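Local coordinates for FAD dependent oxidoreductase domain-containing protein (Deinococcus radiodurans R1, PDB 3C4N) that binds ADP and is probably an FAD-dependent oxidoreductase, although its substrate and exact role are not known, at residues R103-L116 with L167-Q181. Residues are numbered along the deposited sequence; the frame is centred on the assembly and turned at random.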
# COMPACT_ATOMS: atom_id res chain seq x y z
N ARG A 103 4.94 8.19 -24.77
CA ARG A 103 3.94 7.47 -25.54
C ARG A 103 4.25 5.98 -25.57
O ARG A 103 3.35 5.15 -25.38
CB ARG A 103 3.83 8.00 -26.99
CG ARG A 103 2.45 7.72 -27.59
CD ARG A 103 2.28 8.07 -29.08
NE ARG A 103 2.31 6.83 -29.84
CZ ARG A 103 1.41 6.44 -30.74
NH1 ARG A 103 0.37 7.18 -31.06
NH2 ARG A 103 1.56 5.26 -31.31
N GLU A 104 5.51 5.64 -25.81
CA GLU A 104 5.96 4.26 -25.86
C GLU A 104 5.70 3.54 -24.54
O GLU A 104 5.25 2.38 -24.53
CB GLU A 104 7.45 4.20 -26.20
CG GLU A 104 7.89 2.81 -26.63
CD GLU A 104 9.31 2.75 -27.18
OE1 GLU A 104 9.58 1.83 -28.00
OE2 GLU A 104 10.16 3.59 -26.81
N GLN A 105 5.98 4.23 -23.43
CA GLN A 105 5.76 3.67 -22.10
C GLN A 105 4.28 3.31 -21.93
O GLN A 105 3.94 2.20 -21.50
CB GLN A 105 6.16 4.69 -21.02
CG GLN A 105 7.64 4.87 -20.81
CD GLN A 105 8.30 3.65 -20.21
OE1 GLN A 105 9.04 2.95 -20.89
NE2 GLN A 105 8.02 3.37 -18.93
N LEU A 106 3.41 4.25 -22.30
CA LEU A 106 1.96 4.07 -22.23
C LEU A 106 1.50 2.79 -22.92
O LEU A 106 0.90 1.92 -22.30
CB LEU A 106 1.26 5.28 -22.84
CG LEU A 106 0.71 6.42 -21.96
CD1 LEU A 106 1.37 6.46 -20.62
CD2 LEU A 106 0.87 7.73 -22.69
N LEU A 107 1.80 2.67 -24.22
CA LEU A 107 1.40 1.48 -24.97
C LEU A 107 2.06 0.20 -24.46
O LEU A 107 1.53 -0.89 -24.64
CB LEU A 107 1.72 1.67 -26.46
CG LEU A 107 1.05 2.84 -27.19
CD1 LEU A 107 1.58 2.90 -28.61
CD2 LEU A 107 -0.46 2.68 -27.19
N GLY A 108 3.23 0.33 -23.82
CA GLY A 108 3.91 -0.85 -23.31
C GLY A 108 3.65 -1.06 -21.83
O GLY A 108 4.28 -1.90 -21.19
N ALA A 109 2.72 -0.28 -21.28
CA ALA A 109 2.37 -0.36 -19.87
C ALA A 109 3.60 -0.28 -18.95
O ALA A 109 3.67 -0.99 -17.95
CB ALA A 109 1.58 -1.65 -19.61
N LEU A 110 4.56 0.58 -19.30
CA LEU A 110 5.80 0.77 -18.53
C LEU A 110 6.70 -0.45 -18.62
O LEU A 110 7.68 -0.55 -17.88
CB LEU A 110 5.47 1.05 -17.05
CG LEU A 110 4.48 2.18 -16.77
CD1 LEU A 110 4.11 2.24 -15.29
CD2 LEU A 110 5.09 3.48 -17.24
N GLY A 111 6.36 -1.37 -19.51
CA GLY A 111 7.15 -2.58 -19.67
C GLY A 111 7.06 -3.49 -18.46
O GLY A 111 8.04 -4.15 -18.11
N SER A 112 5.89 -3.55 -17.83
CA SER A 112 5.70 -4.38 -16.64
C SER A 112 4.87 -5.62 -16.91
O SER A 112 4.42 -6.28 -15.98
CB SER A 112 4.99 -3.57 -15.56
OG SER A 112 3.66 -3.29 -15.99
N GLY A 113 4.66 -5.93 -18.18
CA GLY A 113 3.86 -7.09 -18.52
C GLY A 113 2.45 -6.96 -17.98
O GLY A 113 1.67 -7.91 -18.00
N LYS A 114 2.10 -5.77 -17.48
CA LYS A 114 0.77 -5.54 -16.94
C LYS A 114 -0.18 -4.95 -17.98
O LYS A 114 0.22 -4.62 -19.10
CB LYS A 114 0.85 -4.61 -15.72
CG LYS A 114 1.48 -5.22 -14.47
CD LYS A 114 0.65 -6.39 -13.96
CE LYS A 114 1.14 -6.92 -12.61
NZ LYS A 114 2.35 -7.76 -12.68
N THR A 115 -1.45 -4.84 -17.59
CA THR A 115 -2.48 -4.30 -18.45
C THR A 115 -2.76 -2.82 -18.20
O THR A 115 -3.00 -2.40 -17.05
CB THR A 115 -3.80 -5.09 -18.28
OG1 THR A 115 -4.85 -4.47 -19.04
CG2 THR A 115 -4.20 -5.13 -16.81
N LEU A 116 -2.71 -2.04 -19.27
CA LEU A 116 -2.97 -0.61 -19.20
C LEU A 116 -3.83 -0.24 -20.40
O LEU A 116 -3.33 -0.15 -21.52
CB LEU A 116 -1.65 0.18 -19.24
CG LEU A 116 -1.65 1.48 -18.44
CD1 LEU A 116 -0.81 2.52 -19.19
CD2 LEU A 116 -3.05 2.00 -18.25
N LEU A 167 -3.87 9.57 -28.19
CA LEU A 167 -4.27 8.42 -27.40
C LEU A 167 -5.04 8.82 -26.14
O LEU A 167 -4.82 9.91 -25.59
CB LEU A 167 -3.02 7.66 -26.94
CG LEU A 167 -1.95 7.14 -27.89
CD1 LEU A 167 -0.83 6.56 -27.05
CD2 LEU A 167 -2.53 6.09 -28.83
N THR A 168 -5.94 7.96 -25.68
CA THR A 168 -6.65 8.24 -24.43
C THR A 168 -6.42 7.10 -23.45
O THR A 168 -6.38 5.93 -23.83
CB THR A 168 -8.18 8.44 -24.59
OG1 THR A 168 -8.73 7.39 -25.39
CG2 THR A 168 -8.48 9.79 -25.22
N TYR A 169 -6.25 7.46 -22.18
CA TYR A 169 -6.05 6.48 -21.12
C TYR A 169 -6.45 7.11 -19.80
O TYR A 169 -6.69 8.32 -19.73
CB TYR A 169 -4.57 6.07 -21.05
CG TYR A 169 -3.63 7.21 -20.70
CD1 TYR A 169 -3.22 7.44 -19.36
CD2 TYR A 169 -3.11 8.04 -21.69
CE1 TYR A 169 -2.31 8.46 -19.05
CE2 TYR A 169 -2.22 9.06 -21.39
CZ TYR A 169 -1.81 9.26 -20.07
OH TYR A 169 -0.89 10.25 -19.81
N ARG A 170 -6.52 6.31 -18.75
CA ARG A 170 -6.88 6.84 -17.44
C ARG A 170 -5.61 7.05 -16.62
O ARG A 170 -4.92 6.09 -16.27
CB ARG A 170 -7.83 5.88 -16.71
CG ARG A 170 -9.13 5.60 -17.44
CD ARG A 170 -9.92 6.88 -17.64
NE ARG A 170 -10.24 7.52 -16.36
CZ ARG A 170 -11.27 7.18 -15.58
NH1 ARG A 170 -12.09 6.21 -15.95
NH2 ARG A 170 -11.45 7.82 -14.43
N PRO A 171 -5.29 8.31 -16.30
CA PRO A 171 -4.09 8.60 -15.51
C PRO A 171 -4.12 7.88 -14.17
O PRO A 171 -3.09 7.49 -13.64
CB PRO A 171 -4.14 10.12 -15.35
CG PRO A 171 -4.88 10.57 -16.57
CD PRO A 171 -5.99 9.55 -16.66
N GLY A 172 -5.34 7.72 -13.64
CA GLY A 172 -5.53 7.04 -12.37
C GLY A 172 -5.01 5.63 -12.46
O GLY A 172 -4.30 5.16 -11.57
N SER A 173 -5.36 4.93 -13.54
CA SER A 173 -4.89 3.57 -13.73
C SER A 173 -3.37 3.54 -13.91
O SER A 173 -2.71 2.62 -13.44
CB SER A 173 -5.54 2.94 -14.96
OG SER A 173 -6.91 2.69 -14.72
N LEU A 174 -2.83 4.53 -14.60
CA LEU A 174 -1.39 4.62 -14.84
C LEU A 174 -0.68 4.73 -13.51
O LEU A 174 0.24 3.96 -13.22
CB LEU A 174 -1.06 5.84 -15.70
CG LEU A 174 0.43 6.13 -15.93
CD1 LEU A 174 1.11 4.85 -16.39
CD2 LEU A 174 0.64 7.25 -16.97
N ALA A 175 -1.12 5.68 -12.70
CA ALA A 175 -0.53 5.92 -11.38
C ALA A 175 -0.61 4.69 -10.48
O ALA A 175 0.40 4.27 -9.91
CB ALA A 175 -1.24 7.11 -10.73
N LEU A 176 -1.80 4.11 -10.34
CA LEU A 176 -2.00 2.91 -9.51
C LEU A 176 -1.03 1.81 -9.95
O LEU A 176 -0.36 1.19 -9.13
CB LEU A 176 -3.43 2.39 -9.63
CG LEU A 176 -3.73 1.19 -8.72
CD1 LEU A 176 -3.53 1.61 -7.28
CD2 LEU A 176 -5.16 0.66 -8.94
N LEU A 177 -0.99 1.56 -11.25
CA LEU A 177 -0.12 0.55 -11.82
C LEU A 177 1.32 0.81 -11.41
O LEU A 177 2.04 -0.10 -11.00
CB LEU A 177 -0.20 0.57 -13.35
CG LEU A 177 0.90 -0.21 -14.08
CD1 LEU A 177 0.88 -1.68 -13.69
CD2 LEU A 177 0.68 -0.06 -15.56
N ALA A 178 1.74 2.06 -11.52
CA ALA A 178 3.10 2.42 -11.17
C ALA A 178 3.33 2.20 -9.69
O ALA A 178 4.35 1.63 -9.30
CB ALA A 178 3.36 3.87 -11.54
N ALA A 179 2.40 2.64 -8.86
CA ALA A 179 2.58 2.45 -7.42
C ALA A 179 2.62 0.94 -7.12
O ALA A 179 3.54 0.47 -6.46
CB ALA A 179 1.44 3.12 -6.65
N GLN A 180 1.65 0.20 -7.63
CA GLN A 180 1.62 -1.24 -7.40
C GLN A 180 2.95 -1.91 -7.69
O GLN A 180 3.52 -2.59 -6.83
CB GLN A 180 0.50 -1.88 -8.21
CG GLN A 180 -0.85 -1.50 -7.68
CD GLN A 180 -1.97 -2.17 -8.41
OE1 GLN A 180 -1.90 -2.37 -9.63
NE2 GLN A 180 -3.03 -2.52 -7.67
N GLN A 181 3.44 -1.71 -8.91
CA GLN A 181 4.70 -2.27 -9.37
C GLN A 181 5.86 -1.81 -8.48
O GLN A 181 6.78 -2.59 -8.23
CB GLN A 181 4.96 -1.85 -10.82
CG GLN A 181 4.14 -2.58 -11.88
CD GLN A 181 4.19 -4.09 -11.71
OE1 GLN A 181 3.36 -4.66 -11.01
NE2 GLN A 181 5.17 -4.73 -12.35
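Leu-106 lies over one face of the Tyr-169 ring, with CG 4.2 Å from the ring centroid in a CH-pi contact offset toward the rim. Its two methyls divide the work: CD2 reaches Tyr-169 CE2 at 3.6 Å, and CD1 meets Leu-174 CD2 at 3.8 Å. Leu-167 CD1 packs against Arg-103 CG (3.5 Å) and Leu-107 CD2. Further along, Leu-177 holds CG anti to its backbone N (chi1 166°) and points both methyls at loop 108-116. CD1 meets Lys-114 CB at 3.6 Å; CD2 touches both Leu-116 CG and Leu-110 CD1. No hydrogen bond joins the two segments. A Schellman motif at Ala-109 ends helix 96-107. In the turn that follows, Ser-112 OG donates to Ala-109 O (3.0 Å), nearly in line with the carbonyl. Gln-181 lies against Ser-112 CB and the bent chain of Lys-114. With an alanine here, Ser-112 CB and the outer Lys-114 chain would probably lose this packing partner, opening a gap. This is apolar packing of a helix end and loop on strand 167-169 and helix 171-183, within the Rossmann-clan FAD-dependent oxidoreductase domain. The side chain of Leu-174 is about 6 Å from that of Thr-79, which binds ADP. Gly-184 of the second subunit packs on Lys-114 and Gln-181. Leu-110 also touches Phe-53 of helix 46-58 and Leu-384 of helix 379-398, while Leu-167 and Tyr-169 rest on Val-118 of strand 118-127.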